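Local coordinates for vacuolar protein sorting-associated protein VTA1 (Saccharomyces cerevisiae, PDB 2RKK) that probably acts in multivesicular body sorting at the endosome through a helical N-terminal domain with MIT motifs, at residues F97-Y102 / C124-F129; Y27-Y31 / S130-W136. All blocks are in the same frame, centred on the assembly; numbering follows the deposited sequence.

Contact 1: F97-Y102 / C124-F129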
# COMPACT_ATOMS: atom_id res chain seq x y z
N PHE A 97 -2.23 7.17 -1.77
CA PHE A 97 -0.83 6.81 -1.58
C PHE A 97 0.08 7.84 -2.26
O PHE A 97 0.98 8.40 -1.62
CB PHE A 97 -0.53 5.44 -2.16
CG PHE A 97 0.94 5.13 -2.23
CD1 PHE A 97 1.58 4.48 -1.18
CD2 PHE A 97 1.69 5.56 -3.33
CE1 PHE A 97 2.96 4.26 -1.22
CE2 PHE A 97 3.06 5.34 -3.38
CZ PHE A 97 3.70 4.69 -2.32
N THR A 98 -0.14 8.07 -3.56
CA THR A 98 0.67 9.03 -4.33
C THR A 98 0.67 10.43 -3.71
O THR A 98 1.69 11.13 -3.71
CB THR A 98 0.17 9.19 -5.79
OG1 THR A 98 0.27 7.94 -6.47
CG2 THR A 98 1.03 10.24 -6.54
N MET A 99 -0.48 10.82 -3.20
CA MET A 99 -0.62 12.14 -2.60
C MET A 99 0.20 12.23 -1.31
O MET A 99 0.91 13.21 -1.11
CB MET A 99 -2.11 12.41 -2.35
CG MET A 99 -2.50 13.87 -2.36
SD MET A 99 -1.99 14.80 -3.86
CE MET A 99 -3.06 14.07 -5.09
N SER A 100 0.16 11.22 -0.46
CA SER A 100 0.93 11.29 0.77
C SER A 100 2.42 11.42 0.46
O SER A 100 3.16 12.13 1.14
CB SER A 100 0.64 10.06 1.64
OG SER A 100 -0.72 10.07 2.06
N LEU A 101 2.85 10.74 -0.60
CA LEU A 101 4.24 10.82 -1.02
C LEU A 101 4.54 12.23 -1.57
O LEU A 101 5.51 12.88 -1.16
CB LEU A 101 4.51 9.76 -2.09
CG LEU A 101 5.71 9.98 -2.99
CD1 LEU A 101 6.96 10.15 -2.16
CD2 LEU A 101 5.82 8.81 -3.92
N TYR A 102 3.70 12.68 -2.49
CA TYR A 102 3.84 14.00 -3.10
C TYR A 102 3.96 15.09 -2.02
O TYR A 102 4.94 15.84 -1.97
CB TYR A 102 2.64 14.29 -4.02
CG TYR A 102 2.67 15.67 -4.66
CD1 TYR A 102 3.63 15.99 -5.62
CD2 TYR A 102 1.76 16.65 -4.27
CE1 TYR A 102 3.70 17.27 -6.18
CE2 TYR A 102 1.81 17.93 -4.82
CZ TYR A 102 2.79 18.23 -5.77
OH TYR A 102 2.87 19.51 -6.29
N CYS A 124 9.07 9.85 -9.59
CA CYS A 124 8.16 8.79 -9.18
C CYS A 124 6.75 9.37 -9.05
O CYS A 124 5.77 8.75 -9.48
CB CYS A 124 8.63 8.20 -7.85
SG CYS A 124 7.65 6.84 -7.22
N CYS A 125 6.66 10.57 -8.48
CA CYS A 125 5.41 11.30 -8.28
C CYS A 125 4.79 11.62 -9.64
O CYS A 125 3.58 11.46 -9.85
CB CYS A 125 5.68 12.61 -7.54
SG CYS A 125 6.01 12.40 -5.76
N ILE A 126 5.62 12.09 -10.56
CA ILE A 126 5.18 12.40 -11.91
C ILE A 126 4.61 11.11 -12.56
O ILE A 126 3.56 11.16 -13.18
CB ILE A 126 6.36 13.01 -12.74
CG1 ILE A 126 6.70 14.39 -12.17
CG2 ILE A 126 6.00 13.13 -14.22
CD1 ILE A 126 7.89 15.08 -12.81
N ASP A 127 5.29 9.97 -12.40
CA ASP A 127 4.79 8.73 -12.98
C ASP A 127 3.53 8.20 -12.29
O ASP A 127 2.64 7.66 -12.94
CB ASP A 127 5.87 7.64 -12.97
CG ASP A 127 7.06 7.95 -13.89
OD1 ASP A 127 6.85 8.47 -15.01
OD2 ASP A 127 8.21 7.67 -13.49
N LEU A 128 3.45 8.34 -10.97
CA LEU A 128 2.27 7.89 -10.24
C LEU A 128 1.09 8.74 -10.71
O LEU A 128 0.05 8.21 -11.10
CB LEU A 128 2.45 8.07 -8.72
CG LEU A 128 3.50 7.16 -8.10
CD1 LEU A 128 3.77 7.59 -6.67
CD2 LEU A 128 3.02 5.71 -8.15
N PHE A 129 1.26 10.06 -10.66
CA PHE A 129 0.20 10.95 -11.11
C PHE A 129 -0.21 10.61 -12.55
O PHE A 129 -1.40 10.47 -12.84
CB PHE A 129 0.65 12.42 -11.01
CG PHE A 129 0.60 12.97 -9.61
CD1 PHE A 129 1.67 13.67 -9.07
CD2 PHE A 129 -0.54 12.78 -8.82
CE1 PHE A 129 1.62 14.17 -7.76
CE2 PHE A 129 -0.61 13.27 -7.51
CZ PHE A 129 0.48 13.97 -6.98
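Phe129 gathers the aromatic contacts: it turns its edge to the face of Tyr102 (centroids 5.1 Å apart, planes at 76°), a T-shaped pair with Tyr102 CD1 3.5 Å from Phe129 CE1. Over one face of the Phe129 ring sits Thr98 CG2, 3.7 Å from the centroid and 16° off the normal, a CH-pi contact; at its edge lies Met99, whose SD is 5.3 Å from the centroid, a Met-aromatic contact. The segments belong to helices 87-110 and 116-135, which run antiparallel here (155°, axes 9.9 Å apart); with Met99, Tyr102 and Phe129 also touching helix 142-163, these three consecutive helices are consistent with an MIT-type three-helix bundle. Apolar packing fills the rest: Leu101 CG meets Cys125 SG at 3.7 Å, and Leu128 CD1 lies 3.6 Å from Leu101 CD2 and 4.0 Å from Phe97 CE2. Thr98 OG1, although 3.1 Å from Leu128 CB, is hydrogen-bonded to Met94 O within its own helix. Met80 of the second subunit packs on Phe97 and Leu101.

Contact 2: Y27-Y31 / S130-W136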
# COMPACT_ATOMS: atom_id res chain seq x y z
N TYR A 27 -0.39 -1.53 -11.02
CA TYR A 27 -0.93 -0.47 -11.84
C TYR A 27 0.10 0.33 -12.60
O TYR A 27 -0.18 0.82 -13.70
CB TYR A 27 -1.80 0.42 -10.97
CG TYR A 27 -3.09 -0.28 -10.62
CD1 TYR A 27 -3.41 -0.62 -9.30
CD2 TYR A 27 -3.99 -0.63 -11.62
CE1 TYR A 27 -4.61 -1.27 -9.00
CE2 TYR A 27 -5.18 -1.28 -11.33
CZ TYR A 27 -5.49 -1.59 -10.03
OH TYR A 27 -6.68 -2.21 -9.77
N LEU A 28 1.29 0.45 -12.03
CA LEU A 28 2.37 1.15 -12.71
C LEU A 28 2.67 0.38 -13.97
O LEU A 28 2.95 0.96 -15.02
CB LEU A 28 3.61 1.18 -11.83
CG LEU A 28 3.67 2.37 -10.89
CD1 LEU A 28 4.96 2.33 -10.08
CD2 LEU A 28 3.56 3.64 -11.70
N GLN A 29 2.59 -0.94 -13.89
CA GLN A 29 2.90 -1.78 -15.04
C GLN A 29 1.85 -1.68 -16.10
O GLN A 29 2.13 -1.52 -17.29
CB GLN A 29 3.03 -3.23 -14.61
CG GLN A 29 4.28 -3.48 -13.83
CD GLN A 29 4.24 -4.80 -13.12
OE1 GLN A 29 4.43 -5.85 -13.73
NE2 GLN A 29 3.96 -4.76 -11.82
N LEU A 30 0.61 -1.82 -15.64
CA LEU A 30 -0.56 -1.76 -16.49
C LEU A 30 -0.51 -0.45 -17.26
O LEU A 30 -0.85 -0.38 -18.45
CB LEU A 30 -1.80 -1.81 -15.60
CG LEU A 30 -3.09 -2.29 -16.24
CD1 LEU A 30 -2.85 -3.57 -17.03
CD2 LEU A 30 -4.09 -2.52 -15.13
N TYR A 31 -0.06 0.59 -16.57
CA TYR A 31 0.09 1.92 -17.13
C TYR A 31 1.18 1.83 -18.23
O TYR A 31 0.90 2.13 -19.39
CB TYR A 31 0.45 2.92 -15.99
CG TYR A 31 0.92 4.30 -16.44
CD1 TYR A 31 0.32 4.96 -17.52
CD2 TYR A 31 1.99 4.93 -15.78
CE1 TYR A 31 0.78 6.21 -17.95
CE2 TYR A 31 2.45 6.18 -16.19
CZ TYR A 31 1.84 6.81 -17.29
OH TYR A 31 2.29 8.03 -17.75
N SER A 130 0.77 10.47 -13.43
CA SER A 130 0.51 10.14 -14.84
C SER A 130 -0.26 8.84 -14.99
O SER A 130 -1.14 8.71 -15.85
CB SER A 130 1.82 10.02 -15.60
OG SER A 130 2.52 11.24 -15.56
N CYS A 131 0.10 7.88 -14.15
CA CYS A 131 -0.52 6.58 -14.15
C CYS A 131 -2.00 6.76 -13.82
O CYS A 131 -2.86 6.34 -14.57
CB CYS A 131 0.18 5.68 -13.12
SG CYS A 131 -0.68 4.16 -12.70
N ILE A 132 -2.27 7.42 -12.69
CA ILE A 132 -3.64 7.67 -12.26
C ILE A 132 -4.49 8.35 -13.36
O ILE A 132 -5.62 7.94 -13.62
CB ILE A 132 -3.66 8.54 -10.98
CG1 ILE A 132 -3.05 7.73 -9.83
CG2 ILE A 132 -5.08 8.98 -10.66
CD1 ILE A 132 -2.44 8.56 -8.73
N LEU A 133 -3.94 9.38 -14.01
CA LEU A 133 -4.67 10.08 -15.06
C LEU A 133 -4.94 9.21 -16.29
O LEU A 133 -6.04 9.24 -16.86
CB LEU A 133 -3.92 11.33 -15.51
CG LEU A 133 -3.73 12.47 -14.52
CD1 LEU A 133 -2.64 13.39 -15.02
CD2 LEU A 133 -5.04 13.22 -14.31
N HIS A 134 -3.94 8.44 -16.70
CA HIS A 134 -4.08 7.60 -17.87
C HIS A 134 -5.03 6.42 -17.67
O HIS A 134 -5.95 6.22 -18.46
CB HIS A 134 -2.70 7.10 -18.32
CG HIS A 134 -2.72 6.36 -19.62
ND1 HIS A 134 -1.94 6.73 -20.69
CD2 HIS A 134 -3.39 5.24 -20.01
CE1 HIS A 134 -2.12 5.87 -21.69
NE2 HIS A 134 -2.99 4.96 -21.30
N LEU A 135 -4.84 5.65 -16.60
CA LEU A 135 -5.69 4.50 -16.39
C LEU A 135 -7.14 4.84 -16.11
O LEU A 135 -8.05 4.15 -16.57
CB LEU A 135 -5.15 3.62 -15.25
CG LEU A 135 -3.81 2.93 -15.53
CD1 LEU A 135 -3.44 2.03 -14.37
CD2 LEU A 135 -3.91 2.13 -16.82
N TRP A 136 -7.37 5.94 -15.40
CA TRP A 136 -8.73 6.31 -15.03
C TRP A 136 -9.17 7.70 -15.47
O TRP A 136 -9.40 8.55 -14.63
CB TRP A 136 -8.85 6.19 -13.51
CG TRP A 136 -8.46 4.83 -13.03
CD1 TRP A 136 -9.12 3.67 -13.28
CD2 TRP A 136 -7.32 4.48 -12.24
NE1 TRP A 136 -8.47 2.61 -12.69
CE2 TRP A 136 -7.35 3.08 -12.04
CE3 TRP A 136 -6.27 5.20 -11.67
CZ2 TRP A 136 -6.38 2.39 -11.31
CZ3 TRP A 136 -5.30 4.52 -10.93
CH2 TRP A 136 -5.37 3.13 -10.76
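Helix 27-31 crosses helix 130-135 at 61°, with 9.5 Å between the axes at closest approach. The CA atoms come nearest at Tyr31 and Cys131, 5.6 Å apart, and Trp136, at phi/psi -123/67, is the first residue to leave helical geometry. Tyr31 is a knob, its side chain seated in a hole made by Ser130, Cys131, His134 and Leu135. Cys131 CA lies 3.5 Å from the Tyr31 ring centroid and 14° off the normal, so the ring face rests on the helix backbone through a CH-pi contact. Cys131 SG, 4.8 Å from that centroid, adds an oblique sulfur-aromatic contact. One turn earlier, Tyr27 offers its ring face to the edge of Trp136 (centroids 5.3 Å apart, planes at 63°; Tyr27 CE2 to Trp136 CZ2 3.9 Å). Leu135 CD1 fits against Tyr27 CD2 at 3.9 Å. The polar ends of Tyr27 and Trp136 turn to other partners: Tyr27 OH hydrogen-bonds to Leu83 O, and Trp136 NE1 to Gln87 OE1. On helix 22-36, Gln29, whose CA-to-CB bond points away from 130-136, touches both helix 2-18 and helix 44-62, whereas from helix 116-135 Ile132 packs on helix 87-110 and Leu133 on helix 142-163.

Helix 116-135 is common to both contacts, whose centres lie 12 Å apart. It meets helix 87-110 through 124-129 in contact 1 and helix 22-36 through 130-135 in contact 2, with Trp136 just past its end. Along the chain the order is 27-31, 97-102, 124-129, 130-136, so the longer-range contact 2 brackets contact 1. The segments of the two contacts touch by packing: Asp127 O is 3.6 Å from Tyr31 CE2 and Thr98 OG1 3.6 Å from Ile132 CD1, while Leu128 CD2 to Leu28 CD2, 4.2 Å, joins residues that take part in the contacts themselves. Helix 116-135 thus packs on both its antiparallel sequence neighbour and a crossing earlier helix, the buried contact 1 adjoining the partly buried contact 2.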